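Side-chain contacts in glucose-6-phosphate isomerase (PDB 3QKI), which probably interconverts glucose 6-phosphate and fructose 6-phosphate, an early step of glycolysis that also runs in reverse in gluconeogenesis: residues 83-88 with 350-355; 170-175 with 262-267; 383-388 with 446-451; 565-570 with 589-594. One frame throughout, in Å; residues are numbered along the deposited sequence. Where two conformers were deposited one is given.

Contact 1. Residues 83-88 with 350-355; sequences EYAEEV and ADLKEN
The last turn of helix 75-87 faces the short link between helices 330-349 and 356-371, and Ala85 and Leu352 are the closest pair of backbones, with CA atoms 7.8 Å apart. A helix end packs here on an inter-helix turn of the phosphoglucose isomerase fold. The link holds a 3-10 segment, 352-354, in which Glu354 N bonds to Asp351 O. Leu352 points from it toward the helix. One methyl does the touching: Leu352 CD1 lies 4.0 Å from Ala85 CB and 3.7 Å from Glu86 CG. Glu86 takes part through its aliphatic stem. Its chain is extended beyond CG, which carries the carboxylate past the leucine on the exposed side. Leu362 of helix 356-371 and Leu90 of helix 90-99 also pack on Ala85, so the methyl contact is buried on that side. Asn355, the N-cap of helix 356-371, ties the link to itself and to helix 330-349. Asn355 ND2 bonds Phe347 O and donates to Ala350 O at 3.1 Å, with the nitrogen above the carbonyl plane.

Contact 2. Residues 170-175 with 262-267; sequences ICIGIG and RSIKKW
Ile172 lays its terminal methyl against the branched carbon of Ile264. Ile172 CD1 is 3.8 Å from Ile264 CB and 3.9 Å from Ile264 CG1. Ile264 CG2 is 4.1 Å from Ile172 CD1. One methyl therefore rests at the fork of the other isoleucine. The two side chains run at a slant to each other. Ile172 CG1 stands beside its own backbone N (chi1 -48°), and the extended second torsion carries CD1 out to the helix. Two residues back on the same side of the strand, Ile170 does likewise for Trp267. Ile170 CD1 reaches Trp267 CZ3, on the six-membered ring, at 4.0 Å. The methyl comes at the indole obliquely.

Strand 168-172 belongs to the five-stranded parallel sheet of a sugar isomerase (SIS) domain, an alpha/beta fold, and helix 255-268 covers one of its faces. Ile264 and Trp267 are three residues apart, about one helical turn, and both point to the sheet. Val245 of strand 243-248 and Leu223 of strand 219-223 continue the apolar layer, and Thr243 touches Ile170 and Trp267. The outer side of the helix meets the second subunit, where Arg262 forms a salt bridge with Glu460 of that chain. The side chain of Ile172 is about 8 Å from that of Ser249, a fructose 6-phosphate-binding residue.

Contact 3. Residues 383-388 with 446-451; sequences QNLLKF and IGFKHS
The aromatic contacts join strand 443-448 of the mixed six-stranded sheet to the loop that leads from strand 375-380 into helix 388-400, a strand-loop-helix connection of an alpha/beta domain. Leu385 meets the ring of Phe448 at its edge, in the ring plane: Leu385 CD1 is 3.6 Å from Phe448 CE1 and 3.8 Å from Phe448 CZ. The two side chains cross at about a right angle. Phe388, in the first turn of the helix, turns its ring back toward the strand, with CG anti to the backbone N (chi1 180°). Ile446 CD1 comes at this ring obliquely.

A purely aliphatic touch lies between these two. Leu385 CD1 also approaches Ile446 CG2, at 4.2 Å, so the same methyl serves both strand residues. Ile446 offers CG2 to Leu385 in the loop and CD1 to Phe388 in the helix.

Other rings and helices pack around these side chains. Tyr533 of helix 523-543 meets Phe388 edge-to-face, and Phe183 of helix 179-197 packs on both Leu385 and Phe388. On the loop, Asn384 OD1 bonds to Arg233 NE of the second subunit. The closest approach across the contact is the 3.5 Å between Phe388 CE2 and Ile446 CD1.

Contact 4. Residues 565-570 with 589-594; sequences RNYFND and ILLNYY
Segments 565-570 and 589-594, of helices 555-573 and 585-595, run in broadly the same direction, with their axes 12.2 Å apart at closest approach and crossing at -42°. Tyr567 and Phe568 meet Leu591 and Tyr594 between the helices. Leu591 splits its methyls: CD1 is 4.0 Å from Tyr567 CE2, and CD2 is 3.7 Å from Phe568 CE2. The Phe568 and Tyr594 rings have centroids 5.1 Å apart and planes inclined by 26°, with little overlap. Their closest atoms are Phe568 CZ and Tyr594 CE2, at 3.5 Å. A water bridges the helices. It lies in the Tyr567 ring plane, 2.7 Å from Tyr567 OH, and donates to Asn592 OD1 at 2.8 Å. The two C-terminal helices pack side by side. Phe583, in the connection between them, meets Tyr567 edge-to-face. Helix 464-481 of the second subunit adjoins the pair: Asp466 of that chain bonds Tyr594 OH, and its Thr470 packs on Phe568.

In the fold
None of the four contacts touches another. Contact 2 is nested in the chain loop closed by contact 1, yet the two lie on opposite sides of the chain's centre, with centres 45 Å apart. Contacts 2 and 3 each involve a strand of a different sheet, and their nearest atoms are about 10 Å apart. Between side chains, Ile172 is about 8 Å from Ser177, a fructose 6-phosphate-binding residue, and Phe388, farther from the site, is about 11 Å from Gln394. Contacts 1 and 4 are away from it. Contacts 2, 3 and 4 border the second subunit; contact 1 does not. Lys449 of contact 3 reaches Tyr593 of contact 4 in the neighbouring subunit.

Contact 1. Residues 83-88 with 350-355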
loop_
_atom_site.group_PDB
_atom_site.type_symbol
_atom_site.label_atom_id
_atom_site.label_comp_id
_atom_site.label_asym_id
_atom_site.label_seq_id
_atom_site.Cartn_x
_atom_site.Cartn_y
_atom_site.Cartn_z
ATOM N N GLU A 83 22.060 17.611 -20.259
ATOM C CA GLU A 83 23.315 18.317 -19.995
ATOM C C GLU A 83 23.673 18.191 -18.518
ATOM O O GLU A 83 24.851 18.075 -18.202
ATOM C CB GLU A 83 23.244 19.786 -20.399
ATOM C CG GLU A 83 23.329 19.984 -21.902
ATOM C CD GLU A 83 23.200 21.433 -22.320
ATOM O OE1 GLU A 83 23.661 22.314 -21.558
ATOM O OE2 GLU A 83 22.638 21.690 -23.408
ATOM N N TYR A 84 22.662 18.198 -17.626
ATOM C CA TYR A 84 22.880 17.975 -16.194
ATOM C C TYR A 84 23.426 16.542 -15.940
ATOM O O TYR A 84 24.393 16.395 -15.206
ATOM C CB TYR A 84 21.607 18.257 -15.377
ATOM C CG TYR A 84 21.814 17.940 -13.917
ATOM C CD1 TYR A 84 21.450 16.700 -13.395
ATOM C CD2 TYR A 84 22.453 18.844 -13.071
ATOM C CE1 TYR A 84 21.683 16.384 -12.060
ATOM C CE2 TYR A 84 22.714 18.525 -11.741
ATOM C CZ TYR A 84 22.320 17.298 -11.238
ATOM O OH TYR A 84 22.513 16.995 -9.924
ATOM N N ALA A 85 22.835 15.506 -16.566
ATOM C CA ALA A 85 23.318 14.118 -16.457
ATOM C C ALA A 85 24.795 14.028 -16.909
ATOM O O ALA A 85 25.603 13.364 -16.246
ATOM C CB ALA A 85 22.464 13.195 -17.306
ATOM N N GLU A 86 25.159 14.746 -17.979
ATOM C CA GLU A 86 26.555 14.806 -18.484
ATOM C C GLU A 86 27.481 15.517 -17.464
ATOM O O GLU A 86 28.571 15.030 -17.168
ATOM C CB GLU A 86 26.595 15.554 -19.826
ATOM C CG GLU A 86 26.088 14.716 -20.978
ATOM C CD GLU A 86 25.751 15.436 -22.271
ATOM O OE1 GLU A 86 25.843 16.684 -22.319
ATOM O OE2 GLU A 86 25.365 14.739 -23.237
ATOM N N GLU A 87 27.020 16.643 -16.902
ATOM C CA GLU A 87 27.774 17.404 -15.914
ATOM C C GLU A 87 28.061 16.626 -14.609
ATOM O O GLU A 87 29.122 16.818 -14.016
ATOM C CB GLU A 87 27.113 18.750 -15.648
ATOM C CG GLU A 87 28.124 19.791 -15.207
ATOM C CD GLU A 87 27.630 21.202 -14.975
ATOM O OE1 GLU A 87 26.608 21.602 -15.574
ATOM O OE2 GLU A 87 28.321 21.938 -14.236
ATOM N N VAL A 88 27.141 15.747 -14.173
ATOM C CA VAL A 88 27.377 14.899 -12.988
ATOM C C VAL A 88 28.109 13.593 -13.354
ATOM O O VAL A 88 28.350 12.759 -12.474
ATOM C CB VAL A 88 26.116 14.593 -12.135
ATOM C CG1 VAL A 88 25.553 15.839 -11.509
ATOM C CG2 VAL A 88 25.055 13.841 -12.929
ATOM N N ALA A 350 22.798 2.839 -24.177
ATOM C CA ALA A 350 22.050 3.883 -24.894
ATOM C C ALA A 350 22.532 5.282 -24.571
ATOM O O ALA A 350 22.817 5.567 -23.402
ATOM C CB ALA A 350 20.547 3.774 -24.611
ATOM N N ASP A 351 22.595 6.163 -25.600
ATOM C CA ASP A 351 22.934 7.582 -25.429
ATOM C C ASP A 351 21.865 8.159 -24.505
ATOM O O ASP A 351 20.711 7.735 -24.591
ATOM C CB ASP A 351 22.923 8.340 -26.778
ATOM C CG ASP A 351 23.874 7.801 -27.835
ATOM O OD1 ASP A 351 24.990 7.351 -27.465
ATOM O OD2 ASP A 351 23.514 7.846 -29.037
ATOM N N LEU A 352 22.257 9.067 -23.597
ATOM C CA LEU A 352 21.391 9.637 -22.560
ATOM C C LEU A 352 20.030 10.117 -23.054
ATOM O O LEU A 352 19.024 9.865 -22.393
ATOM C CB LEU A 352 22.116 10.752 -21.793
ATOM C CG LEU A 352 23.374 10.348 -20.995
ATOM C CD1 LEU A 352 24.126 11.558 -20.560
ATOM C CD2 LEU A 352 23.030 9.530 -19.775
ATOM N N LYS A 353 19.992 10.771 -24.232
ATOM C CA LYS A 353 18.755 11.307 -24.810
ATOM C C LYS A 353 17.773 10.194 -25.254
ATOM O O LYS A 353 16.585 10.470 -25.449
ATOM C CB LYS A 353 19.079 12.286 -25.963
ATOM C CG LYS A 353 19.746 11.625 -27.163
ATOM C CD LYS A 353 19.869 12.561 -28.371
ATOM C CE LYS A 353 20.556 11.899 -29.556
ATOM N NZ LYS A 353 21.994 11.579 -29.289
ATOM N N GLU A 354 18.276 8.956 -25.400
ATOM C CA GLU A 354 17.511 7.805 -25.853
ATOM C C GLU A 354 17.489 6.695 -24.788
ATOM O O GLU A 354 17.010 5.586 -25.049
ATOM C CB GLU A 354 18.070 7.273 -27.195
ATOM C CG GLU A 354 18.060 8.272 -28.346
ATOM C CD GLU A 354 16.738 8.940 -28.701
ATOM O OE1 GLU A 354 15.690 8.252 -28.706
ATOM O OE2 GLU A 354 16.759 10.158 -28.994
ATOM N N ASN A 355 17.984 7.013 -23.589
ATOM C CA ASN A 355 18.114 6.071 -22.486
ATOM C C ASN A 355 16.881 6.165 -21.559
ATOM O O ASN A 355 16.736 7.117 -20.778
ATOM C CB ASN A 355 19.429 6.357 -21.765
ATOM C CG ASN A 355 19.863 5.273 -20.827
ATOM O OD1 ASN A 355 19.080 4.779 -19.996
ATOM N ND2 ASN A 355 21.145 4.919 -20.905
#

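Contact 2. Residues 170-175 with 262-267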
loop_
_atom_site.group_PDB
_atom_site.type_symbol
_atom_site.label_atom_id
_atom_site.label_comp_id
_atom_site.label_asym_id
_atom_site.label_seq_id
_atom_site.Cartn_x
_atom_site.Cartn_y
_atom_site.Cartn_z
ATOM N N ILE A 170 6.703 -22.020 1.901
ATOM C CA ILE A 170 6.698 -20.892 2.824
ATOM C C ILE A 170 8.069 -20.211 2.704
ATOM O O ILE A 170 9.085 -20.825 3.039
ATOM C CB ILE A 170 6.377 -21.262 4.296
ATOM C CG1 ILE A 170 5.047 -22.024 4.416
ATOM C CG2 ILE A 170 6.419 -19.996 5.200
ATOM C CD1 ILE A 170 4.695 -22.441 5.849
ATOM N N CYS A 171 8.103 -18.970 2.180
ATOM C CA CYS A 171 9.336 -18.169 2.095
ATOM C C CYS A 171 9.418 -17.315 3.339
ATOM O O CYS A 171 8.500 -16.538 3.612
ATOM C CB CYS A 171 9.376 -17.305 0.844
ATOM S SG CYS A 171 9.375 -18.244 -0.683
ATOM N N ILE A 172 10.506 -17.477 4.103
ATOM C CA ILE A 172 10.698 -16.717 5.337
ATOM C C ILE A 172 11.832 -15.742 5.086
ATOM O O ILE A 172 12.963 -16.163 4.795
ATOM C CB ILE A 172 10.959 -17.617 6.559
ATOM C CG1 ILE A 172 9.946 -18.796 6.655
ATOM C CG2 ILE A 172 10.989 -16.778 7.850
ATOM C CD1 ILE A 172 10.214 -19.770 7.805
ATOM N N GLY A 173 11.516 -14.456 5.164
ATOM C CA GLY A 173 12.482 -13.385 4.944
ATOM C C GLY A 173 11.865 -12.018 5.134
ATOM O O GLY A 173 10.640 -11.872 5.049
ATOM N N ILE A 174 12.706 -11.013 5.427
ATOM C CA ILE A 174 12.242 -9.639 5.629
ATOM C C ILE A 174 12.760 -8.727 4.510
ATOM O O ILE A 174 13.754 -9.060 3.850
ATOM C CB ILE A 174 12.618 -9.116 7.041
ATOM C CG1 ILE A 174 14.153 -8.936 7.198
ATOM C CG2 ILE A 174 12.010 -9.995 8.165
ATOM C CD1 ILE A 174 14.562 -8.176 8.419
ATOM N N GLY A 175 12.093 -7.583 4.336
ATOM C CA GLY A 175 12.462 -6.549 3.366
ATOM C C GLY A 175 12.789 -7.069 1.980
ATOM O O GLY A 175 11.952 -7.722 1.349
ATOM N N ARG A 262 12.641 -20.450 13.373
ATOM C CA ARG A 262 12.546 -21.339 14.539
ATOM C C ARG A 262 11.092 -21.726 14.819
ATOM O O ARG A 262 10.810 -22.902 15.104
ATOM C CB ARG A 262 13.210 -20.731 15.788
ATOM C CG ARG A 262 14.732 -20.639 15.661
ATOM C CD ARG A 262 15.390 -20.177 16.949
ATOM N NE ARG A 262 14.924 -18.872 17.446
ATOM C CZ ARG A 262 15.445 -17.701 17.084
ATOM N NH1 ARG A 262 16.420 -17.647 16.185
ATOM N NH2 ARG A 262 14.995 -16.577 17.617
ATOM N N SER A 263 10.163 -20.761 14.654
ATOM C CA SER A 263 8.737 -20.991 14.850
ATOM C C SER A 263 8.173 -21.965 13.807
ATOM O O SER A 263 7.415 -22.868 14.157
ATOM C CB SER A 263 7.981 -19.659 14.842
ATOM O OG SER A 263 8.472 -18.779 15.845
ATOM N N ILE A 264 8.575 -21.804 12.540
ATOM C CA ILE A 264 8.113 -22.674 11.460
ATOM C C ILE A 264 8.742 -24.070 11.560
ATOM O O ILE A 264 8.076 -25.058 11.228
ATOM C CB ILE A 264 8.191 -22.007 10.060
ATOM C CG1 ILE A 264 7.192 -20.820 9.976
ATOM C CG2 ILE A 264 7.971 -23.009 8.896
ATOM C CD1 ILE A 264 5.655 -21.192 10.092
ATOM N N LYS A 265 9.977 -24.152 12.069
ATOM C CA LYS A 265 10.642 -25.436 12.293
ATOM C C LYS A 265 9.883 -26.193 13.414
ATOM O O LYS A 265 9.683 -27.394 13.288
ATOM C CB LYS A 265 12.115 -25.243 12.666
ATOM C CG LYS A 265 12.888 -26.551 12.801
ATOM C CD LYS A 265 14.305 -26.252 13.259
ATOM C CE LYS A 265 15.174 -27.469 13.221
ATOM N NZ LYS A 265 16.460 -27.214 13.925
ATOM N N LYS A 266 9.427 -25.475 14.474
ATOM C CA LYS A 266 8.616 -26.049 15.548
ATOM C C LYS A 266 7.285 -26.562 14.960
ATOM O O LYS A 266 6.880 -27.671 15.291
ATOM C CB LYS A 266 8.333 -25.015 16.655
ATOM C CG LYS A 266 9.532 -24.713 17.545
ATOM C CD LYS A 266 9.595 -25.607 18.752
ATOM C CE LYS A 266 10.942 -25.518 19.445
ATOM N NZ LYS A 266 11.101 -24.254 20.214
ATOM N N TRP A 267 6.639 -25.782 14.057
ATOM C CA TRP A 267 5.392 -26.182 13.391
ATOM C C TRP A 267 5.633 -27.442 12.525
ATOM O O TRP A 267 4.838 -28.388 12.606
ATOM C CB TRP A 267 4.826 -25.026 12.550
ATOM C CG TRP A 267 3.667 -25.397 11.661
ATOM C CD1 TRP A 267 2.367 -25.600 12.042
ATOM C CD2 TRP A 267 3.708 -25.608 10.245
ATOM N NE1 TRP A 267 1.601 -25.938 10.956
ATOM C CE2 TRP A 267 2.391 -25.923 9.830
ATOM C CE3 TRP A 267 4.740 -25.595 9.285
ATOM C CZ2 TRP A 267 2.061 -26.144 8.490
ATOM C CZ3 TRP A 267 4.412 -25.820 7.950
ATOM C CH2 TRP A 267 3.088 -26.102 7.565
#

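Contact 3. Residues 383-388 with 446-451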
loop_
_atom_site.group_PDB
_atom_site.type_symbol
_atom_site.label_atom_id
_atom_site.label_comp_id
_atom_site.label_asym_id
_atom_site.label_seq_id
_atom_site.Cartn_x
_atom_site.Cartn_y
_atom_site.Cartn_z
ATOM N N GLN A 383 -4.354 -5.566 -12.068
ATOM C CA GLN A 383 -4.475 -6.139 -10.733
ATOM C C GLN A 383 -3.343 -7.133 -10.357
ATOM O O GLN A 383 -2.980 -7.193 -9.183
ATOM C CB GLN A 383 -5.874 -6.726 -10.504
ATOM C CG GLN A 383 -6.170 -7.139 -9.055
ATOM C CD GLN A 383 -6.181 -5.990 -8.068
ATOM O OE1 GLN A 383 -6.246 -4.817 -8.418
ATOM N NE2 GLN A 383 -6.071 -6.307 -6.803
ATOM N N ASN A 384 -2.761 -7.873 -11.342
ATOM C CA ASN A 384 -1.673 -8.801 -11.029
ATOM C C ASN A 384 -0.405 -8.100 -10.569
ATOM O O ASN A 384 0.416 -8.715 -9.918
ATOM C CB ASN A 384 -1.475 -9.881 -12.107
ATOM C CG ASN A 384 -2.708 -10.748 -12.254
ATOM O OD1 ASN A 384 -3.504 -10.881 -11.333
ATOM N ND2 ASN A 384 -2.929 -11.315 -13.420
ATOM N N LEU A 385 -0.302 -6.777 -10.824
ATOM C CA LEU A 385 0.796 -5.944 -10.339
ATOM C C LEU A 385 0.489 -5.352 -8.925
ATOM O O LEU A 385 1.148 -4.407 -8.524
ATOM C CB LEU A 385 1.171 -4.862 -11.374
ATOM C CG LEU A 385 1.986 -5.388 -12.601
ATOM C CD1 LEU A 385 2.226 -4.272 -13.599
ATOM C CD2 LEU A 385 3.328 -5.950 -12.190
ATOM N N LEU A 386 -0.478 -5.937 -8.170
ATOM C CA LEU A 386 -0.841 -5.450 -6.830
ATOM C C LEU A 386 0.314 -5.385 -5.827
ATOM O O LEU A 386 0.221 -4.637 -4.862
ATOM C CB LEU A 386 -2.129 -6.088 -6.226
ATOM C CG LEU A 386 -2.136 -7.597 -5.912
ATOM C CD1 LEU A 386 -1.811 -7.841 -4.495
ATOM C CD2 LEU A 386 -3.525 -8.171 -6.073
ATOM N N LYS A 387 1.396 -6.132 -6.058
ATOM C CA LYS A 387 2.542 -6.116 -5.142
ATOM C C LYS A 387 3.767 -5.384 -5.710
ATOM O O LYS A 387 4.807 -5.358 -5.064
ATOM C CB LYS A 387 2.909 -7.545 -4.669
ATOM C CG LYS A 387 1.820 -8.225 -3.861
ATOM C CD LYS A 387 1.639 -7.606 -2.512
ATOM C CE LYS A 387 0.534 -8.259 -1.730
ATOM N NZ LYS A 387 0.327 -7.558 -0.434
ATOM N N PHE A 388 3.620 -4.743 -6.879
ATOM C CA PHE A 388 4.728 -4.006 -7.523
ATOM C C PHE A 388 5.129 -2.770 -6.698
ATOM O O PHE A 388 6.298 -2.626 -6.368
ATOM C CB PHE A 388 4.355 -3.632 -8.975
ATOM C CG PHE A 388 5.414 -2.864 -9.731
ATOM C CD1 PHE A 388 6.680 -3.417 -9.954
ATOM C CD2 PHE A 388 5.142 -1.598 -10.248
ATOM C CE1 PHE A 388 7.648 -2.722 -10.709
ATOM C CE2 PHE A 388 6.121 -0.895 -10.980
ATOM C CZ PHE A 388 7.360 -1.469 -11.211
ATOM N N ILE A 446 1.197 2.297 -15.609
ATOM C CA ILE A 446 1.725 1.115 -16.295
ATOM C C ILE A 446 0.535 0.320 -16.804
ATOM O O ILE A 446 -0.393 0.045 -16.037
ATOM C CB ILE A 446 2.672 0.288 -15.371
ATOM C CG1 ILE A 446 3.856 1.163 -14.913
ATOM C CG2 ILE A 446 3.181 -0.970 -16.098
ATOM C CD1 ILE A 446 4.472 0.794 -13.581
ATOM N N GLY A 447 0.516 0.056 -18.109
ATOM C CA GLY A 447 -0.590 -0.651 -18.734
ATOM C C GLY A 447 -0.111 -1.639 -19.765
ATOM O O GLY A 447 1.037 -1.543 -20.231
ATOM N N PHE A 448 -0.991 -2.605 -20.114
ATOM C CA PHE A 448 -0.715 -3.663 -21.084
ATOM C C PHE A 448 -1.791 -3.728 -22.141
ATOM O O PHE A 448 -2.939 -3.353 -21.881
ATOM C CB PHE A 448 -0.561 -5.015 -20.375
ATOM C CG PHE A 448 0.520 -4.976 -19.323
ATOM C CD1 PHE A 448 0.229 -4.585 -18.016
ATOM C CD2 PHE A 448 1.841 -5.257 -19.648
ATOM C CE1 PHE A 448 1.247 -4.470 -17.063
ATOM C CE2 PHE A 448 2.855 -5.133 -18.689
ATOM C CZ PHE A 448 2.546 -4.755 -17.401
ATOM N N LYS A 449 -1.426 -4.217 -23.338
ATOM C CA LYS A 449 -2.375 -4.373 -24.445
ATOM C C LYS A 449 -3.269 -5.576 -24.241
ATOM O O LYS A 449 -4.411 -5.579 -24.711
ATOM C CB LYS A 449 -1.617 -4.517 -25.772
ATOM C CG LYS A 449 -1.071 -3.188 -26.302
ATOM C CD LYS A 449 -0.224 -3.402 -27.576
ATOM C CE LYS A 449 -1.059 -3.999 -28.709
ATOM N NZ LYS A 449 -0.423 -3.800 -30.035
ATOM N N HIS A 450 -2.774 -6.575 -23.502
ATOM C CA HIS A 450 -3.489 -7.828 -23.263
ATOM C C HIS A 450 -3.653 -8.139 -21.803
ATOM O O HIS A 450 -2.778 -7.842 -20.989
ATOM C CB HIS A 450 -2.784 -9.012 -23.976
ATOM C CG HIS A 450 -2.749 -8.834 -25.459
ATOM N ND1 HIS A 450 -1.663 -8.250 -26.100
ATOM C CD2 HIS A 450 -3.724 -9.059 -26.371
ATOM C CE1 HIS A 450 -1.999 -8.177 -27.380
ATOM N NE2 HIS A 450 -3.228 -8.649 -27.588
ATOM N N SER A 451 -4.747 -8.846 -21.496
ATOM C CA SER A 451 -5.062 -9.322 -20.158
ATOM C C SER A 451 -4.442 -10.715 -19.910
ATOM O O SER A 451 -4.139 -11.430 -20.864
ATOM C CB SER A 451 -6.581 -9.459 -20.022
ATOM O OG SER A 451 -6.924 -9.869 -18.707
#

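Contact 4. Residues 565-570 with 589-594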
loop_
_atom_site.group_PDB
_atom_site.type_symbol
_atom_site.label_atom_id
_atom_site.label_comp_id
_atom_site.label_asym_id
_atom_site.label_seq_id
_atom_site.Cartn_x
_atom_site.Cartn_y
_atom_site.Cartn_z
ATOM N N ARG A 565 13.787 -5.224 24.339
ATOM C CA ARG A 565 13.820 -6.692 24.403
ATOM C C ARG A 565 14.328 -7.185 25.773
ATOM O O ARG A 565 13.666 -8.025 26.378
ATOM C CB ARG A 565 14.663 -7.299 23.253
ATOM C CG ARG A 565 14.616 -8.822 23.193
ATOM C CD ARG A 565 14.969 -9.385 21.826
ATOM N NE ARG A 565 16.350 -9.142 21.451
ATOM C CZ ARG A 565 16.778 -8.987 20.205
ATOM N NH1 ARG A 565 15.921 -9.029 19.191
ATOM N NH2 ARG A 565 18.063 -8.775 19.963
ATOM N N ASN A 566 15.490 -6.654 26.246
ATOM C CA ASN A 566 16.089 -7.029 27.531
ATOM C C ASN A 566 15.212 -6.651 28.701
ATOM O O ASN A 566 15.099 -7.446 29.646
ATOM C CB ASN A 566 17.499 -6.468 27.707
ATOM C CG ASN A 566 18.466 -7.101 26.766
ATOM O OD1 ASN A 566 18.461 -8.320 26.565
ATOM N ND2 ASN A 566 19.316 -6.293 26.172
ATOM N N TYR A 567 14.545 -5.474 28.605
ATOM C CA TYR A 567 13.613 -4.988 29.609
ATOM C C TYR A 567 12.394 -5.906 29.694
ATOM O O TYR A 567 11.974 -6.251 30.795
ATOM C CB TYR A 567 13.195 -3.539 29.333
ATOM C CG TYR A 567 12.316 -2.981 30.431
ATOM C CD1 TYR A 567 12.831 -2.730 31.703
ATOM C CD2 TYR A 567 10.966 -2.740 30.212
ATOM C CE1 TYR A 567 12.016 -2.249 32.731
ATOM C CE2 TYR A 567 10.145 -2.255 31.230
ATOM C CZ TYR A 567 10.678 -2.002 32.485
ATOM O OH TYR A 567 9.868 -1.513 33.481
ATOM N N PHE A 568 11.839 -6.306 28.528
ATOM C CA PHE A 568 10.728 -7.249 28.449
ATOM C C PHE A 568 11.146 -8.588 29.072
ATOM O O PHE A 568 10.403 -9.150 29.882
ATOM C CB PHE A 568 10.285 -7.449 26.984
ATOM C CG PHE A 568 9.431 -6.335 26.420
ATOM C CD1 PHE A 568 9.033 -6.353 25.092
ATOM C CD2 PHE A 568 8.968 -5.297 27.242
ATOM C CE1 PHE A 568 8.236 -5.333 24.576
ATOM C CE2 PHE A 568 8.178 -4.275 26.724
ATOM C CZ PHE A 568 7.826 -4.293 25.388
ATOM N N ASN A 569 12.346 -9.071 28.710
ATOM C CA ASN A 569 12.872 -10.316 29.263
ATOM C C ASN A 569 12.952 -10.265 30.816
ATOM O O ASN A 569 12.396 -11.142 31.476
ATOM C CB ASN A 569 14.217 -10.666 28.608
ATOM C CG ASN A 569 14.884 -11.901 29.165
ATOM O OD1 ASN A 569 14.252 -12.903 29.487
ATOM N ND2 ASN A 569 16.189 -11.856 29.271
ATOM N N ASP A 570 13.570 -9.219 31.388
ATOM C CA ASP A 570 13.689 -9.097 32.841
ATOM C C ASP A 570 12.338 -8.944 33.521
ATOM O O ASP A 570 12.104 -9.569 34.551
ATOM C CB ASP A 570 14.613 -7.932 33.236
ATOM C CG ASP A 570 16.038 -7.955 32.692
ATOM O OD1 ASP A 570 16.456 -8.997 32.137
ATOM O OD2 ASP A 570 16.715 -6.911 32.771
ATOM N N ILE A 589 5.722 5.364 30.873
ATOM C CA ILE A 589 4.267 5.309 31.079
ATOM C C ILE A 589 3.634 4.205 30.190
ATOM O O ILE A 589 2.861 3.371 30.685
ATOM C CB ILE A 589 3.630 6.725 30.891
ATOM C CG1 ILE A 589 4.135 7.697 32.002
ATOM C CG2 ILE A 589 2.080 6.676 30.850
ATOM C CD1 ILE A 589 3.873 9.181 31.774
ATOM N N LEU A 590 4.022 4.154 28.908
ATOM C CA LEU A 590 3.475 3.152 27.989
ATOM C C LEU A 590 3.979 1.745 28.231
ATOM O O LEU A 590 3.213 0.803 28.065
ATOM C CB LEU A 590 3.569 3.578 26.509
ATOM C CG LEU A 590 2.255 4.138 25.958
ATOM C CD1 LEU A 590 1.945 5.473 26.541
ATOM C CD2 LEU A 590 2.318 4.310 24.433
ATOM N N LEU A 591 5.246 1.598 28.653
ATOM C CA LEU A 591 5.794 0.283 28.986
ATOM C C LEU A 591 5.054 -0.306 30.186
ATOM O O LEU A 591 4.758 -1.503 30.183
ATOM C CB LEU A 591 7.300 0.322 29.266
ATOM C CG LEU A 591 8.225 0.511 28.053
ATOM C CD1 LEU A 591 9.646 0.623 28.499
ATOM C CD2 LEU A 591 8.081 -0.608 27.037
ATOM N N ASN A 592 4.724 0.550 31.192
ATOM C CA ASN A 592 3.976 0.145 32.383
ATOM C C ASN A 592 2.598 -0.359 31.983
ATOM O O ASN A 592 2.155 -1.371 32.520
ATOM C CB ASN A 592 3.817 1.311 33.376
ATOM C CG ASN A 592 5.050 1.639 34.174
ATOM O OD1 ASN A 592 5.931 0.792 34.401
ATOM N ND2 ASN A 592 5.130 2.888 34.631
ATOM N N TYR A 593 1.928 0.334 31.032
ATOM C CA TYR A 593 0.623 -0.098 30.553
ATOM C C TYR A 593 0.784 -1.418 29.778
ATOM O O TYR A 593 0.082 -2.384 30.068
ATOM C CB TYR A 593 -0.048 0.994 29.693
ATOM C CG TYR A 593 -1.383 0.574 29.128
ATOM C CD1 TYR A 593 -2.396 0.098 29.958
ATOM C CD2 TYR A 593 -1.641 0.656 27.762
ATOM C CE1 TYR A 593 -3.628 -0.299 29.442
ATOM C CE2 TYR A 593 -2.874 0.273 27.236
ATOM C CZ TYR A 593 -3.857 -0.227 28.077
ATOM O OH TYR A 593 -5.065 -0.644 27.573
ATOM N N TYR A 594 1.744 -1.471 28.851
ATOM C CA TYR A 594 1.989 -2.660 28.018
ATOM C C TYR A 594 2.234 -3.932 28.860
ATOM O O TYR A 594 1.745 -5.013 28.519
ATOM C CB TYR A 594 3.177 -2.426 27.040
ATOM C CG TYR A 594 3.423 -3.617 26.150
ATOM C CD1 TYR A 594 2.550 -3.924 25.100
ATOM C CD2 TYR A 594 4.447 -4.519 26.429
ATOM C CE1 TYR A 594 2.730 -5.069 24.315
ATOM C CE2 TYR A 594 4.641 -5.655 25.644
ATOM C CZ TYR A 594 3.797 -5.909 24.567
ATOM O OH TYR A 594 3.991 -7.024 23.784
HETATM O O HOH W 1 7.192 -1.418 33.334
#